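Local coordinates for protein mRNA nuclease HepT (Shewanella oneidensis MR-1, PDB 6M6U) that cleaves mRNA as the growth-inhibiting toxin of a type VII toxin-antitoxin system and is neutralized by its cognate antitoxin MntA, mostly through tri-AMPylation, at residues B[12-16]-B[123-127]; B[19-23]-B[116-120]; B[69-74]-B[90-95]. One frame throughout, in Å; residues are numbered along the deposited sequence.

How the contacts relate
The three contacts tie together an all-helical HEPN-type fold. Contacts 1 and 2 share helix 3-23. Contact 1 sets its middle against helix 120-131, and contact 2 sets its C-terminal end against the end of helix 109-118 and the turn after it. Contact 3 joins helices 69-78 and 84-102, on the opposite side of the chain's centre. Contact 1 is the most buried and is almost wholly aliphatic. Contact 2 is partly buried and adds a CH-pi contact near the surface. Contact 3 is also partly buried and has the one hydrogen bond between paired segments. F123 and F126 of contact 1 reach M93 and L90 of contact 3.

Contact 1 (B[12-16]-B[123-127])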
ATOM      1  N   ILE B  12     -16.126  26.075 -42.470  1.00 60.92           N
ATOM      2  CA  ILE B  12     -15.137  26.268 -43.529  1.00 63.86           C
ATOM      3  C   ILE B  12     -15.602  27.349 -44.497  1.00 68.69           C
ATOM      4  O   ILE B  12     -14.830  28.233 -44.887  1.00 73.18           O
ATOM      5  CB  ILE B  12     -14.859  24.941 -44.258  1.00 61.07           C
ATOM      6  CG1 ILE B  12     -14.201  23.943 -43.309  1.00 55.70           C
ATOM      7  CG2 ILE B  12     -13.980  25.181 -45.483  1.00 61.17           C
ATOM      8  CD1 ILE B  12     -14.183  22.522 -43.820  1.00 57.82           C
ATOM      9  N   LYS B  13     -16.879  27.302 -44.885  1.00 70.46           N
ATOM     10  CA  LYS B  13     -17.416  28.309 -45.795  1.00 70.85           C
ATOM     11  C   LYS B  13     -17.373  29.698 -45.171  1.00 72.75           C
ATOM     12  O   LYS B  13     -16.867  30.646 -45.782  1.00 72.44           O
ATOM     13  CB  LYS B  13     -18.842  27.944 -46.205  1.00 70.36           C
ATOM     14  CG  LYS B  13     -18.910  26.820 -47.218  1.00 71.39           C
ATOM     15  CD  LYS B  13     -20.329  26.324 -47.408  1.00 76.82           C
ATOM     16  CE  LYS B  13     -20.384  25.262 -48.492  1.00 79.20           C
ATOM     17  NZ  LYS B  13     -21.689  24.546 -48.504  1.00 81.00           N
ATOM     18  N   ARG B  14     -17.901  29.837 -43.949  1.00 74.14           N
ATOM     19  CA  ARG B  14     -17.870  31.130 -43.269  1.00 72.15           C
ATOM     20  C   ARG B  14     -16.456  31.686 -43.192  1.00 68.17           C
ATOM     21  O   ARG B  14     -16.244  32.890 -43.365  1.00 69.89           O
ATOM     22  CB  ARG B  14     -18.449  31.015 -41.858  1.00 71.02           C
ATOM     23  CG  ARG B  14     -19.951  31.177 -41.763  1.00 76.62           C
ATOM     24  CD  ARG B  14     -20.359  31.599 -40.356  1.00 81.58           C
ATOM     25  NE  ARG B  14     -19.556  30.941 -39.326  1.00 87.09           N
ATOM     26  CZ  ARG B  14     -19.691  29.666 -38.965  1.00 89.18           C
ATOM     27  NH1 ARG B  14     -20.599  28.897 -39.554  1.00 86.60           N
ATOM     28  NH2 ARG B  14     -18.914  29.157 -38.017  1.00 89.70           N
ATOM     29  N   CYS B  15     -15.472  30.820 -42.949  1.00 63.86           N
ATOM     30  CA  CYS B  15     -14.115  31.305 -42.740  1.00 64.43           C
ATOM     31  C   CYS B  15     -13.384  31.599 -44.047  1.00 62.44           C
ATOM     32  O   CYS B  15     -12.510  32.472 -44.070  1.00 56.09           O
ATOM     33  CB  CYS B  15     -13.326  30.301 -41.904  1.00 62.47           C
ATOM     34  SG  CYS B  15     -14.009  30.103 -40.256  1.00 64.56           S
ATOM     35  N   ILE B  16     -13.711  30.894 -45.137  1.00 65.04           N
ATOM     36  CA  ILE B  16     -13.120  31.229 -46.435  1.00 67.67           C
ATOM     37  C   ILE B  16     -13.612  32.593 -46.900  1.00 70.71           C
ATOM     38  O   ILE B  16     -12.837  33.414 -47.412  1.00 73.16           O
ATOM     39  CB  ILE B  16     -13.429  30.143 -47.481  1.00 67.03           C
ATOM     40  CG1 ILE B  16     -12.671  28.854 -47.166  1.00 60.78           C
ATOM     41  CG2 ILE B  16     -13.054  30.624 -48.879  1.00 70.35           C
ATOM     42  CD1 ILE B  16     -12.861  27.784 -48.213  1.00 57.56           C
ATOM     43  N   PHE B 123      -9.970  23.467 -49.681  1.00 63.62           N
ATOM     44  CA  PHE B 123     -11.026  23.371 -48.680  1.00 64.94           C
ATOM     45  C   PHE B 123     -12.374  23.080 -49.326  1.00 69.43           C
ATOM     46  O   PHE B 123     -13.138  22.241 -48.836  1.00 69.70           O
ATOM     47  CB  PHE B 123     -11.101  24.665 -47.869  1.00 64.57           C
ATOM     48  CG  PHE B 123      -9.895  24.924 -47.013  1.00 64.97           C
ATOM     49  CD1 PHE B 123      -9.361  23.923 -46.218  1.00 57.93           C
ATOM     50  CD2 PHE B 123      -9.296  26.177 -47.002  1.00 68.78           C
ATOM     51  CE1 PHE B 123      -8.255  24.162 -45.427  1.00 54.62           C
ATOM     52  CE2 PHE B 123      -8.186  26.423 -46.212  1.00 68.09           C
ATOM     53  CZ  PHE B 123      -7.664  25.411 -45.424  1.00 64.79           C
ATOM     54  N   GLU B 124     -12.685  23.769 -50.427  1.00 75.08           N
ATOM     55  CA  GLU B 124     -13.972  23.575 -51.088  1.00 75.31           C
ATOM     56  C   GLU B 124     -14.035  22.223 -51.787  1.00 70.92           C
ATOM     57  O   GLU B 124     -15.086  21.572 -51.797  1.00 70.00           O
ATOM     58  CB  GLU B 124     -14.224  24.714 -52.075  1.00 78.88           C
ATOM     59  CG  GLU B 124     -13.908  26.082 -51.493  1.00 83.56           C
ATOM     60  CD  GLU B 124     -14.912  27.141 -51.892  1.00 90.14           C
ATOM     61  OE1 GLU B 124     -14.712  27.787 -52.940  1.00 92.22           O
ATOM     62  OE2 GLU B 124     -15.905  27.319 -51.155  1.00 93.26           O
ATOM     63  N   GLN B 125     -12.916  21.784 -52.368  1.00 69.93           N
ATOM     64  CA  GLN B 125     -12.850  20.447 -52.949  1.00 71.38           C
ATOM     65  C   GLN B 125     -13.038  19.374 -51.879  1.00 73.20           C
ATOM     66  O   GLN B 125     -13.721  18.369 -52.108  1.00 74.83           O
ATOM     67  CB  GLN B 125     -11.513  20.271 -53.670  1.00 74.75           C
ATOM     68  CG  GLN B 125     -11.375  18.995 -54.482  1.00 79.08           C
ATOM     69  CD  GLN B 125     -10.020  18.890 -55.161  1.00 79.83           C
ATOM     70  OE1 GLN B 125      -9.338  19.895 -55.371  1.00 79.01           O
ATOM     71  NE2 GLN B 125      -9.620  17.669 -55.499  1.00 79.33           N
ATOM     72  N   PHE B 126     -12.444  19.577 -50.702  1.00 71.46           N
ATOM     73  CA  PHE B 126     -12.635  18.648 -49.591  1.00 68.13           C
ATOM     74  C   PHE B 126     -14.088  18.629 -49.131  1.00 69.81           C
ATOM     75  O   PHE B 126     -14.630  17.567 -48.804  1.00 66.65           O
ATOM     76  CB  PHE B 126     -11.698  19.033 -48.443  1.00 65.70           C
ATOM     77  CG  PHE B 126     -11.858  18.195 -47.211  1.00 67.46           C
ATOM     78  CD1 PHE B 126     -11.386  16.895 -47.174  1.00 70.08           C
ATOM     79  CD2 PHE B 126     -12.454  18.719 -46.077  1.00 68.64           C
ATOM     80  CE1 PHE B 126     -11.520  16.126 -46.030  1.00 69.25           C
ATOM     81  CE2 PHE B 126     -12.593  17.954 -44.930  1.00 65.54           C
ATOM     82  CZ  PHE B 126     -12.124  16.657 -44.908  1.00 65.51           C
ATOM     83  N   ILE B 127     -14.735  19.797 -49.100  1.00 79.34           N
ATOM     84  CA  ILE B 127     -16.148  19.866 -48.733  1.00 83.21           C
ATOM     85  C   ILE B 127     -16.992  19.047 -49.700  1.00 84.45           C
ATOM     86  O   ILE B 127     -17.863  18.268 -49.291  1.00 84.90           O
ATOM     87  CB  ILE B 127     -16.618  21.332 -48.692  1.00 87.69           C
ATOM     88  CG1 ILE B 127     -16.012  22.070 -47.500  1.00 86.88           C
ATOM     89  CG2 ILE B 127     -18.141  21.413 -48.678  1.00 89.54           C
ATOM     90  CD1 ILE B 127     -16.461  23.507 -47.406  1.00 88.95           C
TER
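Two antiparallel helices of the HEPN helical bundle pack here. Segment 12-16 lies on helix 3-23 and segment 123-127 on helix 120-131. Their local axes come within 11.0 Å, at 162° between N-to-C directions. Side chains fill the wide spacing. I12 and I16, one turn apart, form two bumps on the first helix. F123 and I127, also one turn apart, face them. The I12 CG2 bump enters a notch in the second helix, 3.8 Å from F123 CB and 3.6 Å from I127 CD1. At the exposed border, the aliphatic part of K13 lies beside I127, with K13 CG 4.1 Å from I127 CD1. F123 also packs on C50 of helix 33-60 and M93 of helix 84-102, so the contact continues into the bundle core. R14 belongs to another face and hydrogen-bonds Y104 of a second HepT subunit. The I16 CD1 bump enters a second notch, 3.6 Å from F123 CB and 3.8 Å from E124 CG.

Contact 2 (B[19-23]-B[116-120]); sequences IQQVY and VQHHL
Segment 19-23 is the C-terminal end of helix 3-23, with I19 O accepting from Y23 N at 2.9 Å. Opposite it, residues 116-118 end helix 109-118, and H119 leaves helical geometry at phi/psi -122/-2. The nearest CA pair is I19 and V116, 7.5 Å apart. I19 points toward the other segment with chi1 m. Its CG2 lies 4.1 Å from both V116 CG2 and L120 CD1 (L120 chi1 m, chi2 t). Q20 points sideways, also with chi1 m, and its CG lies 4.1 Å from L120 CD1. This is hydrophobic packing within the HEPN helical bundle, where I19 and V116 both touch V39 of helix 33-60. V22 belongs to another face and packs on T34 of a second HepT subunit. Y23 has chi1 t and chi2 87°, which sets one ring face over V116 (chi1 t). V116 CG1 makes a CH-pi contact, 3.9 Å from the Y23 ring centroid and 19° off the normal. Y23 OH ends 4.1 Å from Q117 NE2 (Q117 chi1 m, chi2 t).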
ATOM      1  N   ILE B  19     -11.810  35.147 -45.133  1.00 69.73           N
ATOM      2  CA  ILE B  19     -10.473  35.353 -45.686  1.00 71.48           C
ATOM      3  C   ILE B  19     -10.542  36.187 -46.959  1.00 70.13           C
ATOM      4  O   ILE B  19      -9.769  37.135 -47.140  1.00 70.18           O
ATOM      5  CB  ILE B  19      -9.771  34.005 -45.938  1.00 64.79           C
ATOM      6  CG1 ILE B  19      -9.398  33.334 -44.611  1.00 61.13           C
ATOM      7  CG2 ILE B  19      -8.535  34.194 -46.816  1.00 58.73           C
ATOM      8  CD1 ILE B  19      -9.482  31.821 -44.636  1.00 54.68           C
ATOM      9  N   GLN B  20     -11.465  35.846 -47.864  1.00 69.70           N
ATOM     10  CA  GLN B  20     -11.608  36.615 -49.097  1.00 68.08           C
ATOM     11  C   GLN B  20     -12.012  38.057 -48.809  1.00 73.60           C
ATOM     12  O   GLN B  20     -11.517  38.989 -49.455  1.00 75.23           O
ATOM     13  CB  GLN B  20     -12.624  35.941 -50.016  1.00 66.19           C
ATOM     14  CG  GLN B  20     -12.112  34.643 -50.625  1.00 67.80           C
ATOM     15  CD  GLN B  20     -13.224  33.743 -51.126  1.00 74.52           C
ATOM     16  OE1 GLN B  20     -14.398  33.950 -50.816  1.00 80.90           O
ATOM     17  NE2 GLN B  20     -12.855  32.730 -51.903  1.00 73.78           N
ATOM     18  N   GLN B  21     -12.891  38.260 -47.829  1.00 75.98           N
ATOM     19  CA  GLN B  21     -13.357  39.608 -47.516  1.00 77.56           C
ATOM     20  C   GLN B  21     -12.259  40.444 -46.866  1.00 75.95           C
ATOM     21  O   GLN B  21     -12.096  41.624 -47.192  1.00 76.18           O
ATOM     22  CB  GLN B  21     -14.587  39.530 -46.613  1.00 82.04           C
ATOM     23  CG  GLN B  21     -15.082  40.863 -46.088  1.00 89.64           C
ATOM     24  CD  GLN B  21     -16.504  40.774 -45.571  1.00 95.52           C
ATOM     25  OE1 GLN B  21     -16.887  41.482 -44.636  1.00 98.31           O
ATOM     26  NE2 GLN B  21     -17.298  39.899 -46.188  1.00 96.63           N
ATOM     27  N   VAL B  22     -11.496  39.851 -45.946  1.00 78.24           N
ATOM     28  CA  VAL B  22     -10.471  40.603 -45.230  1.00 72.80           C
ATOM     29  C   VAL B  22      -9.261  40.857 -46.119  1.00 69.83           C
ATOM     30  O   VAL B  22      -8.628  41.916 -46.040  1.00 67.44           O
ATOM     31  CB  VAL B  22     -10.088  39.866 -43.932  1.00 69.78           C
ATOM     32  CG1 VAL B  22      -8.821  40.454 -43.324  1.00 66.55           C
ATOM     33  CG2 VAL B  22     -11.228  39.944 -42.933  1.00 69.95           C
ATOM     34  N   TYR B  23      -8.922  39.900 -46.986  1.00 69.32           N
ATOM     35  CA  TYR B  23      -7.771  40.071 -47.867  1.00 71.00           C
ATOM     36  C   TYR B  23      -8.080  41.016 -49.023  1.00 72.81           C
ATOM     37  O   TYR B  23      -7.164  41.660 -49.549  1.00 70.31           O
ATOM     38  CB  TYR B  23      -7.295  38.707 -48.383  1.00 71.85           C
ATOM     39  CG  TYR B  23      -6.172  38.769 -49.399  1.00 76.85           C
ATOM     40  CD1 TYR B  23      -4.841  38.815 -48.995  1.00 77.58           C
ATOM     41  CD2 TYR B  23      -6.443  38.770 -50.762  1.00 80.89           C
ATOM     42  CE1 TYR B  23      -3.815  38.873 -49.925  1.00 80.14           C
ATOM     43  CE2 TYR B  23      -5.428  38.828 -51.695  1.00 84.01           C
ATOM     44  CZ  TYR B  23      -4.117  38.879 -51.272  1.00 86.33           C
ATOM     45  OH  TYR B  23      -3.110  38.938 -52.208  1.00 92.80           O
ATOM     46  N   VAL B 116      -4.016  32.051 -50.420  1.00 56.47           N
ATOM     47  CA  VAL B 116      -5.254  32.827 -50.482  1.00 62.48           C
ATOM     48  C   VAL B 116      -5.765  32.929 -51.914  1.00 71.80           C
ATOM     49  O   VAL B 116      -6.979  32.904 -52.155  1.00 71.98           O
ATOM     50  CB  VAL B 116      -5.037  34.224 -49.862  1.00 62.78           C
ATOM     51  CG1 VAL B 116      -6.236  35.131 -50.126  1.00 62.05           C
ATOM     52  CG2 VAL B 116      -4.780  34.106 -48.369  1.00 58.63           C
ATOM     53  N   GLN B 117      -4.858  33.025 -52.885  1.00 78.01           N
ATOM     54  CA  GLN B 117      -5.248  33.184 -54.279  1.00 84.27           C
ATOM     55  C   GLN B 117      -5.576  31.867 -54.970  1.00 84.30           C
ATOM     56  O   GLN B 117      -6.475  31.833 -55.818  1.00 84.39           O
ATOM     57  CB  GLN B 117      -4.136  33.890 -55.061  1.00 87.74           C
ATOM     58  CG  GLN B 117      -3.816  35.295 -54.581  1.00 91.73           C
ATOM     59  CD  GLN B 117      -2.690  35.936 -55.373  1.00 96.89           C
ATOM     60  OE1 GLN B 117      -1.597  35.376 -55.491  1.00 97.91           O
ATOM     61  NE2 GLN B 117      -2.950  37.117 -55.922  1.00 98.44           N
ATOM     62  N   HIS B 118      -4.880  30.780 -54.634  1.00 88.22           N
ATOM     63  CA  HIS B 118      -4.927  29.577 -55.453  1.00 94.41           C
ATOM     64  C   HIS B 118      -5.268  28.288 -54.721  1.00 94.66           C
ATOM     65  O   HIS B 118      -5.505  27.277 -55.392  1.00 94.30           O
ATOM     66  CB  HIS B 118      -3.583  29.374 -56.174  1.00 99.06           C
ATOM     67  CG  HIS B 118      -3.238  30.476 -57.124  1.00102.91           C
ATOM     68  ND1 HIS B 118      -2.023  31.126 -57.102  1.00104.78           N
ATOM     69  CD2 HIS B 118      -3.950  31.044 -58.126  1.00103.41           C
ATOM     70  CE1 HIS B 118      -2.002  32.049 -58.048  1.00105.35           C
ATOM     71  NE2 HIS B 118      -3.159  32.019 -58.684  1.00105.39           N
ATOM     72  N   HIS B 119      -5.302  28.272 -53.389  1.00 95.60           N
ATOM     73  CA  HIS B 119      -5.469  27.016 -52.673  1.00 90.92           C
ATOM     74  C   HIS B 119      -6.675  26.973 -51.747  1.00 85.50           C
ATOM     75  O   HIS B 119      -6.932  25.921 -51.151  1.00 87.09           O
ATOM     76  CB  HIS B 119      -4.194  26.684 -51.889  1.00 93.04           C
ATOM     77  CG  HIS B 119      -3.064  26.238 -52.763  1.00 98.49           C
ATOM     78  ND1 HIS B 119      -2.605  24.938 -52.782  1.00100.74           N
ATOM     79  CD2 HIS B 119      -2.319  26.915 -53.670  1.00100.42           C
ATOM     80  CE1 HIS B 119      -1.617  24.836 -53.653  1.00101.71           C
ATOM     81  NE2 HIS B 119      -1.423  26.021 -54.205  1.00101.60           N
ATOM     82  N   LEU B 120      -7.440  28.059 -51.626  1.00 73.44           N
ATOM     83  CA  LEU B 120      -8.705  27.975 -50.907  1.00 69.13           C
ATOM     84  C   LEU B 120      -9.651  26.970 -51.550  1.00 75.37           C
ATOM     85  O   LEU B 120     -10.584  26.499 -50.887  1.00 74.76           O
ATOM     86  CB  LEU B 120      -9.367  29.351 -50.827  1.00 62.04           C
ATOM     87  CG  LEU B 120      -8.590  30.397 -50.023  1.00 62.22           C
ATOM     88  CD1 LEU B 120      -9.373  31.697 -49.893  1.00 56.61           C
ATOM     89  CD2 LEU B 120      -8.220  29.845 -48.650  1.00 65.09           C
TER

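Contact 3 (B[69-74]-B[90-95])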
ATOM      1  N   SER B  69      -2.786  15.214 -36.802  1.00 55.71           N
ATOM      2  CA  SER B  69      -3.798  15.832 -37.649  1.00 58.59           C
ATOM      3  C   SER B  69      -3.573  15.484 -39.119  1.00 57.16           C
ATOM      4  O   SER B  69      -4.529  15.195 -39.847  1.00 55.24           O
ATOM      5  CB  SER B  69      -3.805  17.345 -37.434  1.00 65.16           C
ATOM      6  OG  SER B  69      -2.490  17.869 -37.413  1.00 71.79           O
ATOM      7  N   ARG B  70      -2.313  15.479 -39.566  1.00 59.21           N
ATOM      8  CA  ARG B  70      -2.017  15.115 -40.949  1.00 64.56           C
ATOM      9  C   ARG B  70      -2.269  13.639 -41.202  1.00 63.35           C
ATOM     10  O   ARG B  70      -2.824  13.266 -42.242  1.00 65.71           O
ATOM     11  CB  ARG B  70      -0.569  15.449 -41.292  1.00 70.99           C
ATOM     12  CG  ARG B  70      -0.267  16.918 -41.401  1.00 76.59           C
ATOM     13  CD  ARG B  70       0.934  17.235 -40.545  1.00 81.37           C
ATOM     14  NE  ARG B  70       1.670  18.392 -41.034  1.00 84.25           N
ATOM     15  CZ  ARG B  70       2.630  18.998 -40.347  1.00 83.39           C
ATOM     16  NH1 ARG B  70       2.959  18.557 -39.141  1.00 82.70           N
ATOM     17  NH2 ARG B  70       3.260  20.044 -40.862  1.00 81.82           N
ATOM     18  N   ASP B  71      -1.841  12.781 -40.274  1.00 62.62           N
ATOM     19  CA  ASP B  71      -2.114  11.355 -40.388  1.00 63.34           C
ATOM     20  C   ASP B  71      -3.602  11.068 -40.517  1.00 61.66           C
ATOM     21  O   ASP B  71      -3.980  10.018 -41.050  1.00 65.99           O
ATOM     22  CB  ASP B  71      -1.546  10.616 -39.176  1.00 67.42           C
ATOM     23  CG  ASP B  71      -1.544   9.112 -39.358  1.00 78.29           C
ATOM     24  OD1 ASP B  71      -1.913   8.395 -38.402  1.00 87.56           O
ATOM     25  OD2 ASP B  71      -1.172   8.633 -40.453  1.00 80.02           O
ATOM     26  N   SER B  72      -4.455  11.981 -40.045  1.00 57.48           N
ATOM     27  CA  SER B  72      -5.893  11.802 -40.208  1.00 54.95           C
ATOM     28  C   SER B  72      -6.307  11.974 -41.662  1.00 57.51           C
ATOM     29  O   SER B  72      -7.209  11.278 -42.139  1.00 57.61           O
ATOM     30  CB  SER B  72      -6.647  12.782 -39.314  1.00 50.34           C
ATOM     31  OG  SER B  72      -8.013  12.426 -39.231  1.00 55.06           O
ATOM     32  N   PHE B  73      -5.674  12.909 -42.379  1.00 57.37           N
ATOM     33  CA  PHE B  73      -5.894  12.998 -43.820  1.00 56.39           C
ATOM     34  C   PHE B  73      -5.275  11.809 -44.538  1.00 58.99           C
ATOM     35  O   PHE B  73      -5.858  11.282 -45.494  1.00 63.42           O
ATOM     36  CB  PHE B  73      -5.322  14.305 -44.375  1.00 50.31           C
ATOM     37  CG  PHE B  73      -6.023  15.532 -43.880  1.00 47.06           C
ATOM     38  CD1 PHE B  73      -7.384  15.693 -44.076  1.00 47.06           C
ATOM     39  CD2 PHE B  73      -5.322  16.527 -43.224  1.00 50.46           C
ATOM     40  CE1 PHE B  73      -8.036  16.823 -43.624  1.00 50.44           C
ATOM     41  CE2 PHE B  73      -5.966  17.663 -42.772  1.00 55.43           C
ATOM     42  CZ  PHE B  73      -7.327  17.812 -42.974  1.00 55.16           C
ATOM     43  N   THR B  74      -4.091  11.377 -44.095  1.00 58.27           N
ATOM     44  CA  THR B  74      -3.447  10.217 -44.700  1.00 60.40           C
ATOM     45  C   THR B  74      -4.352   8.993 -44.645  1.00 66.21           C
ATOM     46  O   THR B  74      -4.486   8.270 -45.639  1.00 74.29           O
ATOM     47  CB  THR B  74      -2.115   9.931 -44.006  1.00 59.58           C
ATOM     48  OG1 THR B  74      -1.224  11.036 -44.202  1.00 66.65           O
ATOM     49  CG2 THR B  74      -1.477   8.672 -44.563  1.00 58.04           C
ATOM     50  N   LEU B  90      -4.000  19.348 -48.322  1.00 60.34           N
ATOM     51  CA  LEU B  90      -4.519  19.634 -46.990  1.00 57.97           C
ATOM     52  C   LEU B  90      -3.429  19.501 -45.936  1.00 60.55           C
ATOM     53  O   LEU B  90      -3.370  20.293 -44.988  1.00 59.65           O
ATOM     54  CB  LEU B  90      -5.690  18.705 -46.666  1.00 53.79           C
ATOM     55  CG  LEU B  90      -6.929  18.804 -47.550  1.00 54.54           C
ATOM     56  CD1 LEU B  90      -7.955  17.798 -47.092  1.00 55.30           C
ATOM     57  CD2 LEU B  90      -7.505  20.208 -47.531  1.00 59.32           C
ATOM     58  N   LYS B  91      -2.541  18.515 -46.093  1.00 62.73           N
ATOM     59  CA  LYS B  91      -1.485  18.318 -45.107  1.00 65.36           C
ATOM     60  C   LYS B  91      -0.475  19.462 -45.118  1.00 70.55           C
ATOM     61  O   LYS B  91       0.033  19.841 -44.055  1.00 73.67           O
ATOM     62  CB  LYS B  91      -0.793  16.971 -45.333  1.00 60.86           C
ATOM     63  CG  LYS B  91      -1.656  15.779 -44.921  1.00 59.62           C
ATOM     64  CD  LYS B  91      -1.152  14.467 -45.505  1.00 62.74           C
ATOM     65  CE  LYS B  91       0.253  14.144 -45.025  1.00 69.84           C
ATOM     66  NZ  LYS B  91       0.749  12.837 -45.558  1.00 70.70           N
ATOM     67  N   LYS B  92      -0.175  20.040 -46.290  1.00 70.33           N
ATOM     68  CA  LYS B  92       0.736  21.185 -46.304  1.00 70.68           C
ATOM     69  C   LYS B  92       0.027  22.477 -45.906  1.00 66.51           C
ATOM     70  O   LYS B  92       0.686  23.423 -45.446  1.00 68.67           O
ATOM     71  CB  LYS B  92       1.433  21.322 -47.670  1.00 74.26           C
ATOM     72  CG  LYS B  92       0.573  21.172 -48.909  1.00 79.69           C
ATOM     73  CD  LYS B  92       1.453  20.998 -50.149  1.00 84.74           C
ATOM     74  CE  LYS B  92       2.643  21.949 -50.142  1.00 88.20           C
ATOM     75  NZ  LYS B  92       2.245  23.328 -50.543  1.00 90.61           N
ATOM     76  N   MET B  93      -1.302  22.534 -46.055  1.00 60.17           N
ATOM     77  CA  MET B  93      -2.066  23.600 -45.413  1.00 57.76           C
ATOM     78  C   MET B  93      -1.830  23.616 -43.906  1.00 59.62           C
ATOM     79  O   MET B  93      -1.531  24.667 -43.322  1.00 64.14           O
ATOM     80  CB  MET B  93      -3.550  23.431 -45.701  1.00 59.75           C
ATOM     81  CG  MET B  93      -3.969  23.794 -47.100  1.00 68.06           C
ATOM     82  SD  MET B  93      -4.301  25.558 -47.212  1.00 72.88           S
ATOM     83  CE  MET B  93      -5.611  25.555 -48.429  1.00 74.45           C
ATOM     84  N   VAL B  94      -1.980  22.454 -43.258  1.00 53.50           N
ATOM     85  CA  VAL B  94      -1.731  22.346 -41.822  1.00 51.37           C
ATOM     86  C   VAL B  94      -0.324  22.819 -41.489  1.00 54.00           C
ATOM     87  O   VAL B  94      -0.114  23.562 -40.522  1.00 57.82           O
ATOM     88  CB  VAL B  94      -1.963  20.898 -41.347  1.00 50.95           C
ATOM     89  CG1 VAL B  94      -1.693  20.782 -39.855  1.00 47.04           C
ATOM     90  CG2 VAL B  94      -3.378  20.443 -41.676  1.00 50.43           C
ATOM     91  N   GLY B  95       0.661  22.396 -42.284  1.00 53.49           N
ATOM     92  CA  GLY B  95       2.027  22.827 -42.039  1.00 53.79           C
ATOM     93  C   GLY B  95       2.186  24.331 -42.136  1.00 59.32           C
ATOM     94  O   GLY B  95       2.910  24.941 -41.344  1.00 61.81           O
TER
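Helices 69-78 and 84-102 run antiparallel, their local axes 9.4 Å apart at 173°. F73, with chi1 m, turns one ring face to L90 and an edge to V94. L90 CB makes a CH-pi contact, 4.0 Å from the F73 ring centroid and 6° off the normal. V94 CG2 lies 4.0 Å from F73 CE2. K91 turns at chi3 (p), and its NZ donates a hydrogen bond to T74 OG1 at 3.0 Å. A weak hydrogen bond runs from T74 OG1 to R70 O, 3.4 Å. R70 leaves the helix with chi1 m and chi2 between wells at 129°, then chi3 t. Its side chain reaches obliquely across to the second helix, passing K91 O (R70 NE 3.7 Å away) and bringing NH2 to 3.3 Å from G95 CA, where the lack of a side chain leaves room. V94 is close to R97 of the RX(4)HXY motif, probably an active-site residue. The pair packs against two helices: F73 on C50 and I51 of helix 33-60, L90 and M93 on F126 and F123 of helix 120-131.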